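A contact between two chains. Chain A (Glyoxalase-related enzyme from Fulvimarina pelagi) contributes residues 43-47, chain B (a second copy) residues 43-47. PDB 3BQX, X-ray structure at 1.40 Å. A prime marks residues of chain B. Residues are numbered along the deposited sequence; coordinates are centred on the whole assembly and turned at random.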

# COMPACT_ATOMS: atom_id res chain seq x y z
N MSE A 43 6.50 -8.23 5.30
CA MSE A 43 6.57 -6.96 5.99
C MSE A 43 5.97 -7.01 7.40
O MSE A 43 5.74 -8.10 7.95
CB MSE A 43 5.86 -5.88 5.16
CG MSE A 43 6.31 -5.88 3.68
SE MSE A 43 8.18 -5.46 3.30
CE MSE A 43 8.05 -3.58 3.63
N ASN A 44 5.72 -5.84 7.98
CA ASN A 44 5.18 -5.70 9.33
C ASN A 44 3.68 -5.91 9.41
O ASN A 44 2.92 -4.98 9.66
CB ASN A 44 5.55 -4.32 9.89
CG ASN A 44 5.19 -3.18 8.95
OD1 ASN A 44 5.53 -3.22 7.77
ND2 ASN A 44 4.50 -2.18 9.47
N GLY A 45 3.24 -7.15 9.20
CA GLY A 45 1.83 -7.46 9.28
C GLY A 45 1.18 -7.79 7.95
O GLY A 45 0.01 -8.19 7.91
N PHE A 46 1.93 -7.63 6.87
CA PHE A 46 1.41 -7.88 5.53
C PHE A 46 2.57 -8.21 4.61
O PHE A 46 3.73 -8.18 5.02
CB PHE A 46 0.70 -6.61 5.03
CG PHE A 46 1.64 -5.47 4.76
CD1 PHE A 46 2.15 -5.26 3.48
CD2 PHE A 46 2.07 -4.65 5.80
CE1 PHE A 46 3.08 -4.25 3.23
CE2 PHE A 46 3.00 -3.63 5.56
CZ PHE A 46 3.50 -3.43 4.27
N VAL A 47 2.24 -8.50 3.36
CA VAL A 47 3.23 -8.84 2.35
C VAL A 47 3.27 -7.77 1.26
O VAL A 47 2.23 -7.26 0.85
CB VAL A 47 2.87 -10.19 1.69
CG1 VAL A 47 3.89 -10.56 0.63
CG2 VAL A 47 2.80 -11.27 2.75
N MSE B 43 -4.43 0.18 10.88
CA MSE B 43 -4.49 -1.15 10.29
C MSE B 43 -3.62 -2.16 11.04
O MSE B 43 -3.17 -1.91 12.16
CB MSE B 43 -4.08 -1.08 8.82
CG MSE B 43 -4.82 0.04 8.05
SE MSE B 43 -6.75 -0.10 7.88
CE MSE B 43 -6.75 -1.49 6.56
N ASN B 44 -3.38 -3.31 10.40
CA ASN B 44 -2.60 -4.40 10.97
C ASN B 44 -1.09 -4.19 10.88
O ASN B 44 -0.39 -4.88 10.13
CB ASN B 44 -2.98 -5.72 10.29
CG ASN B 44 -2.93 -5.63 8.77
OD1 ASN B 44 -3.50 -4.72 8.17
ND2 ASN B 44 -2.25 -6.58 8.14
N GLY B 45 -0.59 -3.23 11.64
CA GLY B 45 0.84 -2.96 11.64
C GLY B 45 1.24 -1.65 11.00
O GLY B 45 2.41 -1.25 11.06
N PHE B 46 0.27 -0.97 10.40
CA PHE B 46 0.53 0.29 9.71
C PHE B 46 -0.75 1.10 9.67
O PHE B 46 -1.80 0.64 10.12
CB PHE B 46 0.99 -0.01 8.28
CG PHE B 46 -0.09 -0.59 7.41
CD1 PHE B 46 -0.87 0.24 6.61
CD2 PHE B 46 -0.38 -1.95 7.45
CE1 PHE B 46 -1.92 -0.27 5.85
CE2 PHE B 46 -1.44 -2.47 6.70
CZ PHE B 46 -2.20 -1.63 5.90
N VAL B 47 -0.65 2.30 9.10
CA VAL B 47 -1.79 3.20 8.98
C VAL B 47 -2.15 3.40 7.51
O VAL B 47 -1.27 3.51 6.66
CB VAL B 47 -1.44 4.58 9.59
CG1 VAL B 47 -2.60 5.54 9.47
CG2 VAL B 47 -1.04 4.41 11.05

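Two copies of the same short loop meet across an exact two-fold axis, so each contact made by one chain is repeated by the other. The nearest CA atoms across the axis are those of Gly45 and Gly45′, 5.2 Å apart. Within each chain the loop is held by its own backbone: Met43 N donates to Phe46 O at 2.8 Å, a bond that ties the two ends of the segment 43 to 46 together, with residues 44 to 46 in contact with the partner.

Asn44 covers the most surface. Its CA-to-CB bond points sideways, but with chi1 in the p well the amide end comes nearer the other chain, and ND2 donates to Gly45′ O at 2.8 Å. The N-H...O angle of 119° makes this bond weak despite its short length; Asn44′ ND2 returns it to Gly45 O at the same distance. A primary amide suits the position because it supplies N-H groups to a backbone carbonyl, while both OD1 and ND2 also find hydrogen-bonding partners elsewhere in the structure.

Phe46 contributes an apolar contact. Its CA-to-CB bond points toward the partner, and the two rings meet obliquely, with CD2 of Phe46 4.0 Å from CD2 of Phe46′, centroids 5.4 Å apart and planes at 65°. The two buried rings add an apolar contact beside the polar asparagine-to-carbonyl bonds.

Gly45 permits the close approach. An ideal CB on Gly45 would point toward the other chain and lie 2.1 Å from Asn44′ O, a clash; the backbone angles, phi 110° and psi -6°, would also jam it against the preceding carbonyl. Without it, Gly45 CA makes a CA-H...O contact with Asn44′ O at 3.5 Å. The carbonyl oxygens Asn44 O and Asn44′ O, both acceptors, sit 3.3 Å apart without bonding, and each faces a glycine C-H of the other chain.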